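PelA (Pseudomonas aeruginosa, PDB 5TCB) is probably a deacetylase as a whole protein, the part crystallised here being its glycoside hydrolase domain, of family GH114. Local coordinates at residues R34-L37 with A38-S41; V58-L61 with K62-G65; R120-E123 with L124-Q127; E240-D243 with E244-L248; A250-S254 with E255-P259. One frame throughout, in Å; residues are numbered along the deposited sequence.

Contact 1 (R34-L37 with A38-S41); sequences RPPL and AELS
Pro-35 meets the following helix through CB, 3.7 Å from CD1 of Leu-40, and both side chains also pack on Trp-30. Pro-36 comes next and does more. Its CD lies 3.9 Å from the same Leu-40 CD1, the two side chains passing at a slant, and its carbonyl O accepts a nearly straight bond from Leu-40 N at 2.9 Å (164° at the hydrogen). The same proline has a second neighbour in Glu-39. That chain folds back at chi2 (87°) instead of running outward, which carries OE1 to 3.3 Å from Pro-36 CB, so a carboxylate oxygen sits against the ring. Leu-37 turns its branched end out of this local turn, onto Asp-57 and Tyr-60 of helix 55-63. Its carbonyl O nevertheless takes Ser-41 N at 2.9 Å, through a more bent bond than the one at Pro-36. At the far end the Ser-41 hydroxyl reaches back one turn, OG donating to Ala-38 O at 2.7 Å and giving that carbonyl a side-chain partner. Leu-40 meanwhile points inward onto strands 27-30 and 45-48. With Pro-36 as N-cap, this is the single-turn helix 37-40, which links the first two strands of a parallel β/α fold consistent with a (β/α)8 barrel.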
loop_
_atom_site.group_PDB
_atom_site.type_symbol
_atom_site.label_atom_id
_atom_site.label_comp_id
_atom_site.label_asym_id
_atom_site.label_seq_id
_atom_site.Cartn_x
_atom_site.Cartn_y
_atom_site.Cartn_z
ATOM N N ARG A 34 -15.438 -2.150 10.755
ATOM C CA ARG A 34 -15.601 -1.386 11.987
ATOM C C ARG A 34 -14.302 -0.710 12.444
ATOM O O ARG A 34 -13.821 -0.968 13.552
ATOM C CB ARG A 34 -16.165 -2.277 13.084
ATOM C CG ARG A 34 -17.542 -2.845 12.738
ATOM C CD ARG A 34 -18.102 -3.740 13.834
ATOM N NE ARG A 34 -17.288 -4.934 14.036
ATOM C CZ ARG A 34 -17.264 -5.980 13.213
ATOM N NH1 ARG A 34 -18.005 -5.992 12.111
ATOM N NH2 ARG A 34 -16.486 -7.017 13.489
ATOM N N PRO A 35 -13.735 0.169 11.630
ATOM C CA PRO A 35 -12.519 0.878 12.048
ATOM C C PRO A 35 -12.800 1.732 13.274
ATOM O O PRO A 35 -13.842 2.403 13.354
ATOM C CB PRO A 35 -12.152 1.734 10.826
ATOM C CG PRO A 35 -13.421 1.814 10.012
ATOM C CD PRO A 35 -14.109 0.499 10.240
ATOM N N PRO A 36 -11.922 1.704 14.282
ATOM C CA PRO A 36 -12.154 2.529 15.469
ATOM C C PRO A 36 -11.746 3.960 15.164
ATOM O O PRO A 36 -10.577 4.328 15.302
ATOM C CB PRO A 36 -11.289 1.851 16.542
ATOM C CG PRO A 36 -10.204 1.204 15.780
ATOM C CD PRO A 36 -10.821 0.747 14.493
ATOM N N LEU A 37 -12.718 4.756 14.702
ATOM C CA LEU A 37 -12.410 6.036 14.077
ATOM C C LEU A 37 -11.795 7.027 15.056
ATOM O O LEU A 37 -10.866 7.758 14.696
ATOM C CB LEU A 37 -13.672 6.642 13.455
ATOM C CG LEU A 37 -14.277 5.848 12.294
ATOM C CD1 LEU A 37 -15.633 6.413 11.909
ATOM C CD2 LEU A 37 -13.331 5.826 11.092
ATOM N N ALA A 38 -12.317 7.108 16.272
ATOM C CA ALA A 38 -11.760 8.050 17.238
ATOM C C ALA A 38 -10.274 7.768 17.463
ATOM O O ALA A 38 -9.436 8.683 17.465
ATOM C CB ALA A 38 -12.540 7.967 18.553
ATOM N N GLU A 39 -9.933 6.497 17.661
ATOM C CA GLU A 39 -8.542 6.110 17.880
ATOM C C GLU A 39 -7.683 6.311 16.629
ATOM O O GLU A 39 -6.566 6.833 16.716
ATOM C CB GLU A 39 -8.495 4.659 18.366
ATOM C CG GLU A 39 -9.053 4.480 19.780
ATOM C CD GLU A 39 -10.559 4.258 19.842
ATOM O OE1 GLU A 39 -11.250 4.285 18.801
ATOM O OE2 GLU A 39 -11.063 4.052 20.969
ATOM N N LEU A 40 -8.194 5.945 15.459
ATOM C CA LEU A 40 -7.430 6.127 14.237
ATOM C C LEU A 40 -7.190 7.594 13.927
ATOM O O LEU A 40 -6.171 7.937 13.315
ATOM C CB LEU A 40 -8.151 5.429 13.088
ATOM C CG LEU A 40 -8.087 3.899 13.122
ATOM C CD1 LEU A 40 -9.036 3.319 12.114
ATOM C CD2 LEU A 40 -6.669 3.437 12.816
ATOM N N SER A 41 -8.102 8.469 14.350
ATOM C CA SER A 41 -7.999 9.893 14.039
ATOM C C SER A 41 -6.802 10.561 14.668
ATOM O O SER A 41 -6.463 11.679 14.261
ATOM C CB SER A 41 -9.251 10.636 14.500
ATOM O OG SER A 41 -9.235 10.902 15.906
#

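Contact 2 (V58-L61 with K62-G65); sequences VGYL and KEQG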
loop_
_atom_site.group_PDB
_atom_site.type_symbol
_atom_site.label_atom_id
_atom_site.label_comp_id
_atom_site.label_asym_id
_atom_site.label_seq_id
_atom_site.Cartn_x
_atom_site.Cartn_y
_atom_site.Cartn_z
ATOM N N VAL A 58 -15.091 9.411 6.710
ATOM C CA VAL A 58 -13.909 10.020 6.104
ATOM C C VAL A 58 -13.839 11.493 6.477
ATOM O O VAL A 58 -12.759 12.021 6.808
ATOM C CB VAL A 58 -13.949 9.819 4.575
ATOM C CG1 VAL A 58 -12.711 10.376 3.937
ATOM C CG2 VAL A 58 -14.057 8.334 4.231
ATOM N N GLY A 59 -14.986 12.173 6.432
ATOM C CA GLY A 59 -15.047 13.562 6.852
ATOM C C GLY A 59 -14.672 13.757 8.309
ATOM O O GLY A 59 -13.988 14.720 8.653
ATOM N N TYR A 60 -15.160 12.875 9.190
ATOM C CA TYR A 60 -14.792 12.936 10.603
ATOM C C TYR A 60 -13.281 12.840 10.786
ATOM O O TYR A 60 -12.687 13.608 11.542
ATOM C CB TYR A 60 -15.491 11.816 11.382
ATOM C CG TYR A 60 -14.946 11.644 12.780
ATOM C CD1 TYR A 60 -13.947 10.712 13.058
ATOM C CD2 TYR A 60 -15.436 12.428 13.806
ATOM C CE1 TYR A 60 -13.446 10.567 14.323
ATOM C CE2 TYR A 60 -14.933 12.289 15.086
ATOM C CZ TYR A 60 -13.938 11.347 15.329
ATOM O OH TYR A 60 -13.420 11.184 16.608
ATOM N N LEU A 61 -12.621 11.895 10.100
ATOM C CA LEU A 61 -11.175 11.784 10.257
ATOM C C LEU A 61 -10.486 13.090 9.860
ATOM O O LEU A 61 -9.553 13.543 10.536
ATOM C CB LEU A 61 -10.641 10.609 9.433
ATOM C CG LEU A 61 -11.069 9.224 9.926
ATOM C CD1 LEU A 61 -10.671 8.142 8.867
ATOM C CD2 LEU A 61 -10.402 8.889 11.279
ATOM N N LYS A 62 -10.940 13.725 8.768
ATOM C CA LYS A 62 -10.330 14.986 8.351
ATOM C C LYS A 62 -10.603 16.095 9.364
ATOM O O LYS A 62 -9.705 16.893 9.669
ATOM C CB LYS A 62 -10.822 15.369 6.948
ATOM C CG LYS A 62 -10.256 14.441 5.847
ATOM C CD LYS A 62 -10.565 14.897 4.415
ATOM C CE LYS A 62 -12.043 14.862 4.076
ATOM N NZ LYS A 62 -12.282 15.352 2.681
ATOM N N GLU A 63 -11.831 16.155 9.900
ATOM C CA GLU A 63 -12.172 17.153 10.915
ATOM C C GLU A 63 -11.253 17.053 12.116
ATOM O O GLU A 63 -10.914 18.069 12.736
ATOM C CB GLU A 63 -13.621 16.974 11.373
ATOM C CG GLU A 63 -14.659 17.320 10.338
ATOM C CD GLU A 63 -16.051 16.876 10.747
ATOM O OE1 GLU A 63 -16.199 16.240 11.813
ATOM O OE2 GLU A 63 -17.002 17.143 9.988
ATOM N N GLN A 64 -10.882 15.835 12.481
ATOM C CA GLN A 64 -9.995 15.592 13.608
ATOM C C GLN A 64 -8.543 15.906 13.307
ATOM O O GLN A 64 -7.717 15.857 14.226
ATOM C CB GLN A 64 -10.109 14.139 14.070
ATOM C CG GLN A 64 -11.427 13.779 14.703
ATOM C CD GLN A 64 -11.682 14.540 15.990
ATOM O OE1 GLN A 64 -10.796 14.650 16.829
ATOM N NE2 GLN A 64 -12.873 15.085 16.132
ATOM N N GLY A 65 -8.189 16.180 12.043
ATOM C CA GLY A 65 -6.827 16.501 11.682
ATOM C C GLY A 65 -6.066 15.399 10.980
ATOM O O GLY A 65 -4.863 15.570 10.725
#
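Tyr-60 and Gln-64, one helical turn apart, carry this contact, and the glutamine lies across the tyrosine's ring. Gln-64 CG stands over one face, 3.8 Å from the Tyr-60 ring centroid and 22° off the ring normal, displaced toward the rim on the hydroxyl side: a CH-π contact in which CZ is the ring atom nearest to CG, at 3.6 Å. The amide plane is inclined 27° to the ring, and NE2 of Gln-64 comes to 3.6 Å from Tyr-60 CE2. The glutamine chain can follow the ring because it bends at chi2, while Tyr-60 sends CG anti to its own N and along the helix toward the C-terminal end. Beyond Gln-64, the tyrosine packs on Leu-37 and Ala-38 of helix 37-40. Glu-63, by contrast, runs out straight after CG, and that CG passes 3.2 Å from Gly-59 O. On another side of the helix Lys-62 lays its methylenes past Val-58 O, with CG at 3.6 Å, then kinks at chi3; its ammonium NZ is hydrogen-bonded to Gly-128 O, tying the helix to the loop after helix 111-126. The backbone bonds are those of an α-helix, among them Gln-64 N to Tyr-60 O at 3.0 Å. Gly-65 then leaves helical geometry with positive phi (105°), and its N binds Lys-62 O at 2.9 Å. The arrangement is that of a Schellman C-cap, here closing helix 55-63 of a β-α-β unit before strand 67-73.

Contact 3 (R120-E123 with L124-Q127); sequences RAAE and LRKQ
A bend at chi2 (69°), after a CG set trans to the main-chain nitrogen, swings the guanidinium of Arg-120 forward along the helix, over Leu-124. One face of the flat group is met there by CD2 of Leu-124, 3.6 Å from NH2 and displaced toward the rim, so a methyl lies against one face of the charged group. A second bend, at chi2 of Glu-123 (-49°), brings its carboxylate round to Lys-126, whose chain reaches it extended beyond CG. NZ of Lys-126 bonds Glu-123 OE2 at 3.0 Å in a salt bridge three residues apart, entering on the syn side but 30° out of the carboxylate plane. Both pairs belong to the last turns of helix 111-126, part of the outer layer of the parallel β/α fold: Ala-121 and Leu-124 press inward on Leu-132 of strand 131-135, while the ion pair lies among exposed residues. Arg-125 places NH2 3.6 Å from Ala-122 CB and its guanidinium above Ala-122 O. NH2 also makes a salt bridge to Glu-166, in the loop after helix 145-165. The Gln-127 chain passes Glu-123 O, CG at 3.3 Å, and Gln-127 N bonds that oxygen at 3.0 Å.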
loop_
_atom_site.group_PDB
_atom_site.type_symbol
_atom_site.label_atom_id
_atom_site.label_comp_id
_atom_site.label_asym_id
_atom_site.label_seq_id
_atom_site.Cartn_x
_atom_site.Cartn_y
_atom_site.Cartn_z
ATOM N N ARG A 120 -12.461 3.902 -10.131
ATOM C CA ARG A 120 -12.400 3.718 -8.687
ATOM C C ARG A 120 -11.740 4.915 -8.015
ATOM O O ARG A 120 -12.215 5.395 -6.975
ATOM C CB ARG A 120 -11.644 2.426 -8.379
ATOM C CG ARG A 120 -11.567 2.057 -6.932
ATOM C CD ARG A 120 -12.910 1.662 -6.386
ATOM N NE ARG A 120 -12.839 1.360 -4.959
ATOM C CZ ARG A 120 -13.796 1.654 -4.087
ATOM N NH1 ARG A 120 -14.899 2.276 -4.485
ATOM N NH2 ARG A 120 -13.641 1.335 -2.809
ATOM N N ALA A 121 -10.657 5.420 -8.601
ATOM C CA ALA A 121 -10.007 6.587 -8.033
ATOM C C ALA A 121 -10.970 7.759 -7.986
ATOM O O ALA A 121 -10.997 8.494 -7.002
ATOM C CB ALA A 121 -8.763 6.943 -8.840
ATOM N N ALA A 122 -11.748 7.966 -9.054
ATOM C CA ALA A 122 -12.692 9.077 -9.056
ATOM C C ALA A 122 -13.735 8.912 -7.962
ATOM O O ALA A 122 -14.128 9.889 -7.309
ATOM C CB ALA A 122 -13.352 9.181 -10.417
ATOM N N GLU A 123 -14.235 7.689 -7.773
ATOM C CA GLU A 123 -15.227 7.462 -6.722
ATOM C C GLU A 123 -14.644 7.734 -5.340
ATOM O O GLU A 123 -15.310 8.337 -4.496
ATOM C CB GLU A 123 -15.778 6.039 -6.788
ATOM C CG GLU A 123 -16.730 5.800 -7.958
ATOM C CD GLU A 123 -17.809 6.876 -8.052
ATOM O OE1 GLU A 123 -18.492 7.125 -7.037
ATOM O OE2 GLU A 123 -17.953 7.491 -9.131
ATOM N N LEU A 124 -13.405 7.296 -5.101
ATOM C CA LEU A 124 -12.758 7.523 -3.812
ATOM C C LEU A 124 -12.490 9.011 -3.594
ATOM O O LEU A 124 -12.640 9.509 -2.471
ATOM C CB LEU A 124 -11.486 6.677 -3.739
ATOM C CG LEU A 124 -11.819 5.180 -3.721
ATOM C CD1 LEU A 124 -10.555 4.377 -3.979
ATOM C CD2 LEU A 124 -12.500 4.765 -2.408
ATOM N N ARG A 125 -12.146 9.747 -4.651
ATOM C CA ARG A 125 -12.043 11.209 -4.558
ATOM C C ARG A 125 -13.369 11.823 -4.119
ATOM O O ARG A 125 -13.401 12.681 -3.230
ATOM C CB ARG A 125 -11.592 11.804 -5.888
ATOM C CG ARG A 125 -11.600 13.362 -5.960
ATOM C CD ARG A 125 -12.632 13.878 -6.938
ATOM N NE ARG A 125 -12.376 13.327 -8.259
ATOM C CZ ARG A 125 -13.248 13.265 -9.256
ATOM N NH1 ARG A 125 -14.476 13.766 -9.131
ATOM N NH2 ARG A 125 -12.874 12.707 -10.395
ATOM N N LYS A 126 -14.473 11.403 -4.742
ATOM C CA LYS A 126 -15.779 11.968 -4.405
ATOM C C LYS A 126 -16.178 11.633 -2.984
ATOM O O LYS A 126 -16.928 12.400 -2.355
ATOM C CB LYS A 126 -16.840 11.460 -5.375
ATOM C CG LYS A 126 -16.654 11.956 -6.791
ATOM C CD LYS A 126 -17.713 11.317 -7.675
ATOM C CE LYS A 126 -17.311 11.212 -9.093
ATOM N NZ LYS A 126 -18.323 10.373 -9.792
ATOM N N GLN A 127 -15.717 10.496 -2.463
ATOM C CA GLN A 127 -16.012 10.111 -1.087
ATOM C C GLN A 127 -15.238 10.909 -0.053
ATOM O O GLN A 127 -15.542 10.788 1.139
ATOM C CB GLN A 127 -15.694 8.641 -0.875
ATOM C CG GLN A 127 -16.621 7.669 -1.560
ATOM C CD GLN A 127 -16.714 6.403 -0.747
ATOM O OE1 GLN A 127 -17.444 6.346 0.255
ATOM N NE2 GLN A 127 -15.943 5.402 -1.129
#

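Contact 4 (E240-D243 with E244-L248); sequences ERRD and EARAL
Arg-246 runs beside Arg-242, one turn earlier in the helix, and can be traced from its root outward. CB touches the Asp-243 carbonyl O at 3.5 Å. CG sits closer still to backbone, 3.3 Å from the O of Arg-242, the oxygen that also receives Arg-246 N at 2.9 Å. A bend at chi2 (-84°) then turns the chain alongside the straight one of Arg-242, and both point the same way. At the tip, NH2 comes to 3.4 Å from NH2 of Arg-242, the two guanidinium planes standing 80° apart. Two like charges this near would be expected to cost energy, but each group has partners beyond this turn: Arg-246 NH1 bonds Asp-273 O, and Arg-242 NH1 bonds Tyr-268 OH and Leu-269 O. The pair thereby joins the helix to the segment after strand 258-262. Elsewhere on the turn Glu-244 bends its carboxylate back over the helix start, OE1 lying 3.3 Å from Arg-241 CA. Its ion pair with Arg-241 NE is long, and doubtful because that arginine has two conformers. Arg-241 is the N-cap, its O taking Ala-245 N at 2.9 Å, and the whole makes up the N-terminal turns of helix 242-254 in the last β-α-β unit of the domain.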
loop_
_atom_site.group_PDB
_atom_site.type_symbol
_atom_site.label_atom_id
_atom_site.label_comp_id
_atom_site.label_asym_id
_atom_site.label_seq_id
_atom_site.Cartn_x
_atom_site.Cartn_y
_atom_site.Cartn_z
ATOM N N GLU A 240 0.287 -9.740 21.410
ATOM C CA GLU A 240 0.903 -10.050 22.693
ATOM C C GLU A 240 2.296 -9.445 22.833
ATOM O O GLU A 240 2.781 -9.311 23.963
ATOM C CB GLU A 240 0.930 -11.566 22.912
ATOM C CG GLU A 240 1.783 -12.371 21.937
ATOM C CD GLU A 240 1.035 -12.823 20.694
ATOM O OE1 GLU A 240 -0.058 -12.284 20.367
ATOM O OE2 GLU A 240 1.592 -13.721 20.011
ATOM N N ARG A 241 2.925 -9.059 21.714
ATOM C CA ARG A 241 4.243 -8.438 21.706
ATOM C C ARG A 241 4.169 -6.919 21.539
ATOM O O ARG A 241 5.078 -6.311 20.972
ATOM C CB ARG A 241 5.107 -9.054 20.602
ATOM C CG ARG A 241 5.179 -10.594 20.636
ATOM C CD ARG A 241 6.128 -11.154 21.710
ATOM N NE ARG A 241 5.625 -10.982 23.074
ATOM C CZ ARG A 241 4.940 -11.894 23.765
ATOM N NH1 ARG A 241 4.531 -11.614 25.001
ATOM N NH2 ARG A 241 4.664 -13.083 23.240
ATOM N N ARG A 242 3.118 -6.284 22.081
ATOM C CA ARG A 242 2.953 -4.839 21.947
ATOM C C ARG A 242 4.122 -4.074 22.573
ATOM O O ARG A 242 4.531 -3.032 22.048
ATOM C CB ARG A 242 1.626 -4.433 22.584
ATOM C CG ARG A 242 1.214 -3.027 22.298
ATOM C CD ARG A 242 -0.190 -2.750 22.807
ATOM N NE ARG A 242 -0.602 -1.377 22.539
ATOM C CZ ARG A 242 -1.086 -0.934 21.390
ATOM N NH1 ARG A 242 -1.270 -1.756 20.382
ATOM N NH2 ARG A 242 -1.407 0.347 21.274
ATOM N N ASP A 243 4.676 -4.572 23.685
ATOM C CA ASP A 243 5.857 -3.929 24.259
ATOM C C ASP A 243 7.008 -3.932 23.255
ATOM O O ASP A 243 7.695 -2.917 23.070
ATOM C CB ASP A 243 6.280 -4.635 25.557
ATOM C CG ASP A 243 5.305 -4.402 26.707
ATOM O OD1 ASP A 243 4.587 -3.380 26.700
ATOM O OD2 ASP A 243 5.284 -5.248 27.621
ATOM N N GLU A 244 7.211 -5.054 22.573
ATOM C CA GLU A 244 8.276 -5.124 21.582
ATOM C C GLU A 244 7.966 -4.241 20.381
ATOM O O GLU A 244 8.881 -3.681 19.761
ATOM C CB GLU A 244 8.465 -6.571 21.144
ATOM C CG GLU A 244 9.132 -7.466 22.181
ATOM C CD GLU A 244 8.171 -8.080 23.191
ATOM O OE1 GLU A 244 7.025 -7.605 23.334
ATOM O OE2 GLU A 244 8.574 -9.043 23.879
ATOM N N ALA A 245 6.686 -4.112 20.042
ATOM C CA ALA A 245 6.302 -3.255 18.926
ATOM C C ALA A 245 6.597 -1.790 19.220
ATOM O O ALA A 245 7.018 -1.046 18.324
ATOM C CB ALA A 245 4.824 -3.444 18.622
ATOM N N ARG A 246 6.380 -1.361 20.473
ATOM C CA ARG A 246 6.746 -0.011 20.893
ATOM C C ARG A 246 8.239 0.227 20.698
ATOM O O ARG A 246 8.646 1.235 20.114
ATOM C CB ARG A 246 6.365 0.208 22.364
ATOM C CG ARG A 246 4.873 0.237 22.665
ATOM C CD ARG A 246 4.269 1.609 22.419
ATOM N NE ARG A 246 2.884 1.676 22.881
ATOM C CZ ARG A 246 1.958 2.485 22.378
ATOM N NH1 ARG A 246 2.250 3.303 21.376
ATOM N NH2 ARG A 246 0.725 2.465 22.873
ATOM N N ALA A 247 9.069 -0.701 21.177
ATOM C CA ALA A 247 10.517 -0.548 21.039
ATOM C C ALA A 247 10.921 -0.530 19.577
ATOM O O ALA A 247 11.817 0.224 19.176
ATOM C CB ALA A 247 11.233 -1.678 21.769
ATOM N N LEU A 248 10.272 -1.358 18.768
ATOM C CA LEU A 248 10.613 -1.415 17.348
ATOM C C LEU A 248 10.196 -0.134 16.624
ATOM O O LEU A 248 10.936 0.375 15.770
ATOM C CB LEU A 248 9.967 -2.638 16.701
ATOM C CG LEU A 248 10.131 -2.694 15.184
ATOM C CD1 LEU A 248 11.591 -2.721 14.749
ATOM C CD2 LEU A 248 9.393 -3.903 14.654
#

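Contact 5 (A250-S254 with E255-P259); sequences ARLRS and EGYVP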
loop_
_atom_site.group_PDB
_atom_site.type_symbol
_atom_site.label_atom_id
_atom_site.label_comp_id
_atom_site.label_asym_id
_atom_site.label_seq_id
_atom_site.Cartn_x
_atom_site.Cartn_y
_atom_site.Cartn_z
ATOM N N ALA A 250 10.240 2.773 17.988
ATOM C CA ALA A 250 11.296 3.728 18.334
ATOM C C ALA A 250 12.559 3.466 17.528
ATOM O O ALA A 250 13.199 4.397 17.023
ATOM C CB ALA A 250 11.598 3.663 19.827
ATOM N N ARG A 251 12.903 2.196 17.348
ATOM C CA ARG A 251 14.073 1.840 16.553
ATOM C C ARG A 251 13.924 2.345 15.120
ATOM O O ARG A 251 14.837 2.970 14.564
ATOM C CB ARG A 251 14.228 0.324 16.612
ATOM C CG ARG A 251 15.517 -0.218 16.104
ATOM C CD ARG A 251 15.527 -1.718 16.279
ATOM N NE ARG A 251 16.509 -2.341 15.405
ATOM C CZ ARG A 251 16.460 -3.605 15.000
ATOM N NH1 ARG A 251 15.468 -4.399 15.383
ATOM N NH2 ARG A 251 17.409 -4.070 14.201
ATOM N N LEU A 252 12.755 2.129 14.526
ATOM C CA LEU A 252 12.533 2.520 13.140
ATOM C C LEU A 252 12.569 4.039 12.972
ATOM O O LEU A 252 13.123 4.549 11.990
ATOM C CB LEU A 252 11.201 1.926 12.654
ATOM C CG LEU A 252 11.265 0.398 12.470
ATOM C CD1 LEU A 252 9.875 -0.226 12.396
ATOM C CD2 LEU A 252 12.054 0.042 11.221
ATOM N N ARG A 253 12.010 4.787 13.931
ATOM C CA ARG A 253 12.116 6.247 13.871
ATOM C C ARG A 253 13.567 6.710 13.931
ATOM O O ARG A 253 13.960 7.610 13.179
ATOM C CB ARG A 253 11.268 6.882 14.982
ATOM C CG ARG A 253 9.789 6.836 14.664
ATOM C CD ARG A 253 8.932 7.510 15.713
ATOM N NE ARG A 253 7.529 7.434 15.309
ATOM C CZ ARG A 253 6.913 8.337 14.555
ATOM N NH1 ARG A 253 7.559 9.406 14.103
ATOM N NH2 ARG A 253 5.655 8.129 14.208
ATOM N N SER A 254 14.379 6.112 14.811
ATOM C CA SER A 254 15.783 6.504 14.890
ATOM C C SER A 254 16.530 6.201 13.600
ATOM O O SER A 254 17.529 6.864 13.306
ATOM C CB SER A 254 16.480 5.802 16.062
ATOM O OG SER A 254 16.811 4.448 15.747
ATOM N N GLU A 255 16.030 5.258 12.803
ATOM C CA GLU A 255 16.615 4.921 11.514
ATOM C C GLU A 255 15.999 5.700 10.357
ATOM O O GLU A 255 16.347 5.438 9.199
ATOM C CB GLU A 255 16.475 3.416 11.281
ATOM C CG GLU A 255 17.256 2.616 12.315
ATOM C CD GLU A 255 16.991 1.128 12.272
ATOM O OE1 GLU A 255 16.176 0.681 11.444
ATOM O OE2 GLU A 255 17.594 0.401 13.090
ATOM N N GLY A 256 15.103 6.646 10.641
ATOM C CA GLY A 256 14.594 7.552 9.635
ATOM C C GLY A 256 13.270 7.153 9.027
ATOM O O GLY A 256 12.804 7.839 8.106
ATOM N N TYR A 257 12.641 6.093 9.524
ATOM C CA TYR A 257 11.360 5.621 9.009
ATOM C C TYR A 257 10.192 6.187 9.819
ATOM O O TYR A 257 10.319 6.523 10.996
ATOM C CB TYR A 257 11.288 4.090 9.045
ATOM C CG TYR A 257 12.350 3.406 8.240
ATOM C CD1 TYR A 257 13.426 2.824 8.869
ATOM C CD2 TYR A 257 12.292 3.361 6.854
ATOM C CE1 TYR A 257 14.401 2.195 8.166
ATOM C CE2 TYR A 257 13.286 2.737 6.131
ATOM C CZ TYR A 257 14.337 2.162 6.798
ATOM O OH TYR A 257 15.343 1.531 6.106
ATOM N N VAL A 258 9.032 6.279 9.180
ATOM C CA VAL A 258 7.782 6.514 9.899
ATOM C C VAL A 258 7.096 5.159 10.016
ATOM O O VAL A 258 6.652 4.621 8.989
ATOM C CB VAL A 258 6.890 7.524 9.178
ATOM C CG1 VAL A 258 5.626 7.810 10.001
ATOM C CG2 VAL A 258 7.650 8.818 8.956
ATOM N N PRO A 259 7.040 4.549 11.200
ATOM C CA PRO A 259 6.615 3.150 11.284
ATOM C C PRO A 259 5.155 2.932 11.627
ATOM O O PRO A 259 4.522 3.768 12.267
ATOM C CB PRO A 259 7.488 2.615 12.410
ATOM C CG PRO A 259 7.565 3.782 13.352
ATOM C CD PRO A 259 7.613 5.019 12.481
HETATM O O HOH W 1 11.565 9.300 11.586
#
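Glu-255, the first residue past the helix, sends its extended side chain back across that of Arg-251, carboxylate and guanidinium planes 84° apart, but their ion pair is long and the arginine poorly ordered; OE1 has a firmer partner in His-196 NE2. Its backbone N makes weak bonds to both Arg-251 O and Leu-252 O. The former oxygen is also held by the hydroxyl of Ser-254, OG donating at 2.7 Å. Gly-256 follows with positive phi (97°), and its N reaches Arg-253 O at 2.9 Å from well above the carbonyl plane, 66° out of it. Tyr-257 then turns back to Leu-252: its N bonds Leu-252 O at 2.9 Å, that oxygen also lies at the ring edge, and CD1 packs 3.9 Å from Leu-252 CD2. The phenol OH goes on to Arg-225. Tyr-257 O lies 3.4 Å from Arg-253 CA in a CA-H...O contact. A water donates both to this oxygen and, more weakly, to Arg-253 O. Val-258 enters the sheet, pairing through its backbone with Ile-231 and Ala-233. Pro-259 packs on two helix side chains. Its CB lies 3.7 Å from CD1 of Leu-252, while CD sits 3.5 Å above the guanidinium plane of Arg-253, whose straight chain crosses the ring at about a right angle. That guanidinium is fixed by Ser-272 O and Ser-25 O. The bonds of Tyr-257 N and Gly-256 N, with the glycine's positive phi, make a Schellman C-cap, after which helix 242-254 gives way to strand 258-262, consistent with a β/α barrel.

In the fold
The five contacts follow one another along a β/α chain without interleaving. Contacts 1 and 2, with centres 10 Å apart, pack directly: Tyr-60 OH lies 3.6 Å from Ala-38 CA, and Ser-41 CB 3.6 Å from Gln-64 CB, so helix 37-40 leans on helix 55-63. Contact 2 also touches contact 3, centres 17 Å apart, through Val-58 CB and Gln-127 O. Contacts 4 and 5 are the two ends of one helix, 242-254, and their centres lie 14 Å apart. Contact 3 is on the opposite side of the domain from contact 4, about 36 Å between centres. Contacts 2 and 5 share a Schellman ending. No bound ligand marks an active site here.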